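Local coordinates for protein transcriptional regulator (GntR family) (Enterococcus faecalis, PDB 3DDV) that probably regulates transcription in response to a small-molecule effector bound by its UTRA domain, as in GntR regulators of the HutC subfamily, at residues 36-41 against 48-53; 113-118 against 132-137. One frame throughout, in Å; residues are numbered along the deposited sequence.

Contact 1. Residues 36-41 against 48-53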
loop_
_atom_site.group_PDB
_atom_site.type_symbol
_atom_site.label_atom_id
_atom_site.label_comp_id
_atom_site.label_asym_id
_atom_site.label_seq_id
_atom_site.Cartn_x
_atom_site.Cartn_y
_atom_site.Cartn_z
ATOM N N ARG B 36 7.715 -37.064 -4.090
ATOM C CA ARG B 36 8.384 -35.909 -3.583
ATOM C C ARG B 36 9.733 -35.914 -4.159
ATOM O O ARG B 36 10.430 -36.926 -4.080
ATOM C CB ARG B 36 8.524 -36.020 -2.102
ATOM C CG ARG B 36 8.723 -34.684 -1.474
ATOM C CD ARG B 36 9.831 -34.674 -0.474
ATOM N NE ARG B 36 9.548 -33.619 0.445
ATOM C CZ ARG B 36 8.624 -33.695 1.396
ATOM N NH1 ARG B 36 7.908 -34.840 1.599
ATOM N NH2 ARG B 36 8.432 -32.612 2.179
ATOM N N MET B 37 10.093 -34.819 -4.793
ATOM C CA MET B 37 11.382 -34.720 -5.476
ATOM C C MET B 37 12.033 -33.373 -5.230
ATOM O O MET B 37 11.360 -32.342 -5.073
ATOM C CB MET B 37 11.268 -35.048 -6.958
ATOM C CG MET B 37 10.584 -34.060 -7.871
ATOM S SD MET B 37 10.966 -34.429 -9.615
ATOM C CE MET B 37 12.619 -33.732 -9.777
ATOM N N GLU B 38 13.348 -33.429 -5.078
ATOM C CA GLU B 38 14.169 -32.277 -4.731
ATOM C C GLU B 38 15.198 -32.147 -5.804
ATOM O O GLU B 38 15.749 -33.159 -6.237
ATOM C CB GLU B 38 14.906 -32.526 -3.443
ATOM C CG GLU B 38 14.040 -32.361 -2.262
ATOM C CD GLU B 38 14.686 -32.767 -0.979
ATOM O OE1 GLU B 38 15.889 -33.119 -0.951
ATOM O OE2 GLU B 38 13.950 -32.742 0.005
ATOM N N ARG B 39 15.514 -30.922 -6.183
ATOM C CA ARG B 39 16.261 -30.708 -7.398
ATOM C C ARG B 39 17.035 -29.384 -7.339
ATOM O O ARG B 39 16.503 -28.393 -6.881
ATOM C CB ARG B 39 15.222 -30.704 -8.507
ATOM C CG ARG B 39 15.717 -30.581 -9.894
ATOM C CD ARG B 39 14.914 -29.506 -10.701
ATOM N NE ARG B 39 13.534 -29.911 -11.017
ATOM C CZ ARG B 39 13.187 -30.728 -12.021
ATOM N NH1 ARG B 39 14.101 -31.263 -12.835
ATOM N NH2 ARG B 39 11.898 -31.015 -12.198
ATOM N N ILE B 40 18.303 -29.405 -7.747
ATOM C CA ILE B 40 19.125 -28.187 -7.959
ATOM C C ILE B 40 19.291 -27.928 -9.470
ATOM O O ILE B 40 19.541 -28.846 -10.221
ATOM C CB ILE B 40 20.526 -28.330 -7.313
ATOM C CG1 ILE B 40 20.401 -28.853 -5.879
ATOM C CG2 ILE B 40 21.231 -27.016 -7.318
ATOM C CD1 ILE B 40 21.687 -29.067 -5.176
ATOM N N ARG B 41 19.117 -26.681 -9.895
ATOM C CA ARG B 41 19.396 -26.241 -11.284
ATOM C C ARG B 41 20.549 -25.257 -11.293
ATOM O O ARG B 41 20.742 -24.475 -10.359
ATOM C CB ARG B 41 18.174 -25.585 -11.945
ATOM C CG ARG B 41 16.919 -26.477 -11.846
ATOM C CD ARG B 41 15.651 -25.936 -12.582
ATOM N NE ARG B 41 15.687 -26.376 -13.981
ATOM C CZ ARG B 41 15.040 -27.424 -14.515
ATOM N NH1 ARG B 41 14.180 -28.181 -13.815
ATOM N NH2 ARG B 41 15.252 -27.699 -15.794
ATOM N N ILE B 48 21.582 -22.039 -9.415
ATOM C CA ILE B 48 20.672 -20.919 -9.290
ATOM C C ILE B 48 19.632 -21.207 -8.209
ATOM O O ILE B 48 19.203 -20.305 -7.513
ATOM C CB ILE B 48 19.923 -20.662 -10.611
ATOM C CG1 ILE B 48 20.896 -20.549 -11.793
ATOM C CG2 ILE B 48 19.164 -19.378 -10.533
ATOM C CD1 ILE B 48 21.994 -19.431 -11.643
ATOM N N CYS B 49 19.207 -22.455 -8.056
ATOM C CA CYS B 49 18.007 -22.715 -7.280
ATOM C C CYS B 49 17.819 -24.151 -6.814
ATOM O O CYS B 49 18.322 -25.106 -7.372
ATOM C CB CYS B 49 16.788 -22.262 -8.097
ATOM S SG CYS B 49 16.359 -23.297 -9.483
ATOM N N PHE B 50 17.076 -24.283 -5.747
ATOM C CA PHE B 50 16.728 -25.580 -5.169
ATOM C C PHE B 50 15.223 -25.634 -5.068
ATOM O O PHE B 50 14.583 -24.709 -4.526
ATOM C CB PHE B 50 17.300 -25.670 -3.774
ATOM C CG PHE B 50 16.924 -26.904 -3.059
ATOM C CD1 PHE B 50 17.695 -28.031 -3.174
ATOM C CD2 PHE B 50 15.815 -26.939 -2.262
ATOM C CE1 PHE B 50 17.373 -29.177 -2.517
ATOM C CE2 PHE B 50 15.486 -28.081 -1.626
ATOM C CZ PHE B 50 16.271 -29.204 -1.750
ATOM N N GLU B 51 14.654 -26.707 -5.566
ATOM C CA GLU B 51 13.218 -26.840 -5.635
ATOM C C GLU B 51 12.742 -28.153 -5.003
ATOM O O GLU B 51 13.232 -29.210 -5.334
ATOM C CB GLU B 51 12.854 -26.767 -7.126
ATOM C CG GLU B 51 11.464 -27.223 -7.527
ATOM C CD GLU B 51 11.220 -27.100 -9.016
ATOM O OE1 GLU B 51 11.104 -25.905 -9.485
ATOM O OE2 GLU B 51 11.112 -28.177 -9.672
ATOM N N VAL B 52 11.771 -28.076 -4.119
ATOM C CA VAL B 52 11.052 -29.262 -3.669
ATOM C C VAL B 52 9.722 -29.318 -4.413
ATOM O O VAL B 52 8.953 -28.366 -4.399
ATOM C CB VAL B 52 10.750 -29.228 -2.136
ATOM C CG1 VAL B 52 10.187 -30.555 -1.678
ATOM C CG2 VAL B 52 11.981 -28.915 -1.424
ATOM N N ALA B 53 9.419 -30.451 -5.008
ATOM C CA ALA B 53 8.153 -30.582 -5.676
ATOM C C ALA B 53 7.410 -31.819 -5.171
ATOM O O ALA B 53 7.985 -32.891 -5.017
ATOM C CB ALA B 53 8.362 -30.623 -7.166
#

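Contact 2. Residues 113-118 against 132-137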
loop_
_atom_site.group_PDB
_atom_site.type_symbol
_atom_site.label_atom_id
_atom_site.label_comp_id
_atom_site.label_asym_id
_atom_site.label_seq_id
_atom_site.Cartn_x
_atom_site.Cartn_y
_atom_site.Cartn_z
ATOM N N LEU B 113 15.243 -15.877 -2.469
ATOM C CA LEU B 113 13.931 -15.523 -2.968
ATOM C C LEU B 113 13.182 -16.827 -3.005
ATOM O O LEU B 113 13.597 -17.774 -3.696
ATOM C CB LEU B 113 13.972 -14.921 -4.383
ATOM C CG LEU B 113 12.552 -14.579 -4.835
ATOM C CD1 LEU B 113 12.168 -13.252 -4.186
ATOM C CD2 LEU B 113 12.393 -14.546 -6.292
ATOM N N ARG B 114 12.077 -16.869 -2.278
ATOM C CA ARG B 114 11.321 -18.088 -2.151
ATOM C C ARG B 114 10.047 -17.986 -2.885
ATOM O O ARG B 114 9.294 -17.057 -2.701
ATOM C CB ARG B 114 10.955 -18.353 -0.719
ATOM C CG ARG B 114 10.375 -19.756 -0.570
ATOM C CD ARG B 114 10.385 -20.218 0.842
ATOM N NE ARG B 114 9.185 -19.718 1.425
ATOM C CZ ARG B 114 9.058 -19.375 2.701
ATOM N NH1 ARG B 114 10.096 -19.490 3.518
ATOM N NH2 ARG B 114 7.889 -18.908 3.164
ATOM N N VAL B 115 9.781 -18.982 -3.693
ATOM C CA VAL B 115 8.508 -19.049 -4.378
ATOM C C VAL B 115 7.864 -20.358 -4.029
ATOM O O VAL B 115 8.451 -21.399 -4.225
ATOM C CB VAL B 115 8.674 -18.981 -5.912
ATOM C CG1 VAL B 115 7.301 -18.920 -6.589
ATOM C CG2 VAL B 115 9.495 -17.817 -6.245
ATOM N N ARG B 116 6.656 -20.294 -3.522
ATOM C CA ARG B 116 5.860 -21.460 -3.344
ATOM C C ARG B 116 4.699 -21.361 -4.297
ATOM O O ARG B 116 4.018 -20.346 -4.353
ATOM C CB ARG B 116 5.287 -21.483 -1.937
ATOM C CG ARG B 116 6.298 -21.613 -0.793
ATOM C CD ARG B 116 5.580 -22.192 0.328
ATOM N NE ARG B 116 5.994 -21.762 1.651
ATOM C CZ ARG B 116 6.907 -22.383 2.378
ATOM N NH1 ARG B 116 7.610 -23.448 1.889
ATOM N NH2 ARG B 116 7.146 -21.913 3.588
ATOM N N GLN B 117 4.399 -22.465 -4.950
ATOM C CA GLN B 117 3.391 -22.478 -5.978
ATOM C C GLN B 117 2.525 -23.732 -5.938
ATOM O O GLN B 117 3.048 -24.802 -5.729
ATOM C CB GLN B 117 4.127 -22.426 -7.270
ATOM C CG GLN B 117 3.482 -23.123 -8.406
ATOM C CD GLN B 117 4.209 -22.778 -9.715
ATOM O OE1 GLN B 117 4.679 -21.647 -9.941
ATOM N NE2 GLN B 117 4.349 -23.777 -10.546
ATOM N N VAL B 118 1.210 -23.572 -6.116
ATOM C CA VAL B 118 0.293 -24.667 -6.432
ATOM C C VAL B 118 -0.268 -24.502 -7.845
ATOM O O VAL B 118 -0.648 -23.409 -8.218
ATOM C CB VAL B 118 -0.889 -24.733 -5.485
ATOM C CG1 VAL B 118 -1.754 -25.920 -5.851
ATOM C CG2 VAL B 118 -0.412 -24.835 -4.087
ATOM N N THR B 132 10.395 -23.355 -4.203
ATOM C CA THR B 132 11.657 -23.102 -4.784
ATOM C C THR B 132 12.385 -22.013 -4.042
ATOM O O THR B 132 11.802 -21.028 -3.626
ATOM C CB THR B 132 11.475 -22.694 -6.179
ATOM O OG1 THR B 132 10.850 -23.758 -6.874
ATOM C CG2 THR B 132 12.811 -22.388 -6.786
ATOM N N GLN B 133 13.679 -22.211 -3.918
ATOM C CA GLN B 133 14.526 -21.318 -3.208
ATOM C C GLN B 133 15.682 -20.897 -4.158
ATOM O O GLN B 133 16.553 -21.732 -4.557
ATOM C CB GLN B 133 15.007 -22.105 -2.008
ATOM C CG GLN B 133 14.982 -21.337 -0.723
ATOM C CD GLN B 133 14.644 -22.150 0.447
ATOM O OE1 GLN B 133 13.762 -22.996 0.383
ATOM N NE2 GLN B 133 15.317 -21.893 1.549
ATOM N N TYR B 134 15.651 -19.637 -4.589
ATOM C CA TYR B 134 16.654 -19.074 -5.529
ATOM C C TYR B 134 17.700 -18.279 -4.751
ATOM O O TYR B 134 17.352 -17.525 -3.827
ATOM C CB TYR B 134 16.004 -18.075 -6.478
ATOM C CG TYR B 134 14.911 -18.638 -7.322
ATOM C CD1 TYR B 134 15.182 -19.204 -8.551
ATOM C CD2 TYR B 134 13.607 -18.546 -6.922
ATOM C CE1 TYR B 134 14.172 -19.706 -9.333
ATOM C CE2 TYR B 134 12.619 -19.041 -7.671
ATOM C CZ TYR B 134 12.894 -19.634 -8.878
ATOM O OH TYR B 134 11.859 -20.160 -9.597
ATOM N N ALA B 135 18.968 -18.445 -5.111
ATOM C CA ALA B 135 20.034 -17.542 -4.659
ATOM C C ALA B 135 19.733 -16.123 -5.109
ATOM O O ALA B 135 19.714 -15.875 -6.300
ATOM C CB ALA B 135 21.350 -17.964 -5.250
ATOM N N GLY B 136 19.539 -15.208 -4.158
ATOM C CA GLY B 136 19.065 -13.864 -4.438
ATOM C C GLY B 136 19.929 -13.153 -5.459
ATOM O O GLY B 136 19.431 -12.627 -6.454
ATOM N N SER B 137 21.232 -13.228 -5.211
ATOM C CA SER B 137 22.235 -12.513 -5.956
ATOM C C SER B 137 22.390 -13.054 -7.386
ATOM O O SER B 137 22.787 -12.340 -8.283
ATOM C CB SER B 137 23.553 -12.675 -5.228
ATOM O OG SER B 137 24.113 -13.927 -5.588
#

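Contact 1. Residues 36-41 against 48-53
In the antiparallel hairpin of strands 34-43 and 46-56, Arg39 and Glu51 illustrate how a hydrogen-bonded pair can add a side-chain salt bridge to its backbone bonds. The side chains run side by side, pointing the same way. Arg39 sets out with CG anti to its backbone N (chi1 -176°), and NE donates to Glu51 OE2 at 3.3 Å. The acceptor lies near the guanidinium plane, yet NE stands well above the carboxylate plane, the two flat groups being almost perpendicular. Met37 CE sits 3.7 Å above the centre of one guanidinium face, while Arg41 NH1 lies over the other toward its rim. Arg39 NH1 is hydrogen-bonded to Thr69 O, a second polar partner for the group.

The sheet is the antiparallel one of the UTRA domain, and its alternation puts Glu38, Ile40, Phe50 and Val52 on the other face. There Phe50 CZ meets Glu38 CG at 3.9 Å, and Ile40 CG1 reaches the ring edge at CD1, also 3.9 Å away; Tyr103 lies nearly parallel to this ring. Toward the turn Ile48 and Cys49 both face Arg41, a classic beta bulge: Arg41 O accepts Ile48 N at 2.7 Å and Cys49 N only weakly.

Contact 2. Residues 113-118 against 132-137
Tyr134 lies across from Leu113 and Val115, and its side chain shows how an aromatic residue can turn the edge of its ring to the neighbouring strand of a sheet. CB starts 3.7 Å from Leu113 O, the same carbonyl that accepts the backbone N of Tyr134 at 2.9 Å. CG is anti to the carbonyl carbon of its own residue (chi1 -60°), beside the backbone N. From there CD2 comes to 3.3 Å from Leu113 O, which lies near the ring plane, and stands 4.2 Å from Leu113 CD2, a looser apolar contact. One atom further, CE2 meets Val115 CG2 at 3.6 Å, again at the edge, the two side chains crossing at a slant. Toward the hydroxyl end, Thr132 CG2 lies over one ring face near the rim, 3.5 Å from Tyr134 CZ.

Strands 111-121 and 126-135 form a beta hairpin within the antiparallel UTRA sheet, and Leu113, Val115, Thr132 and Tyr134 share one face of it. Both hydrogen-bonded pairs are complete: Leu113 N reaches Tyr134 O at 3.0 Å, and Val115 exchanges bonds with Thr132 through N and O. Phe139 stacks on the tyrosine ring. On the CD1 side the ring reaches Cys49 CB of strand 46-56. Leu113 packs on Leu113 of a second subunit, whose Ser92 OG is hydrogen-bonded to Gly136 O.

Contacts 1 and 2 are two hairpins of one antiparallel sheet, joined where strand 46-56 runs beside strand 126-135. Phe50 O with Gln133 N and Ile48 O with Ala135 N are probable hydrogen bonds across that seam, and Glu51 OE1 makes a weak one to Thr132 OG1. Both contacts are partly buried, but contact 1 lies nearer the chain centre, about 6 Å against 10 Å, and buries roughly twice the surface between its segments. Its chemistry is mixed on both faces: the Arg39-Glu51 salt bridge shares one with Met37 and Cys49, and Glu38 lies against the Phe50 ring. Both are held by backbone pairing; contact 2 adds mainly apolar side-chain contacts and alone meets another subunit.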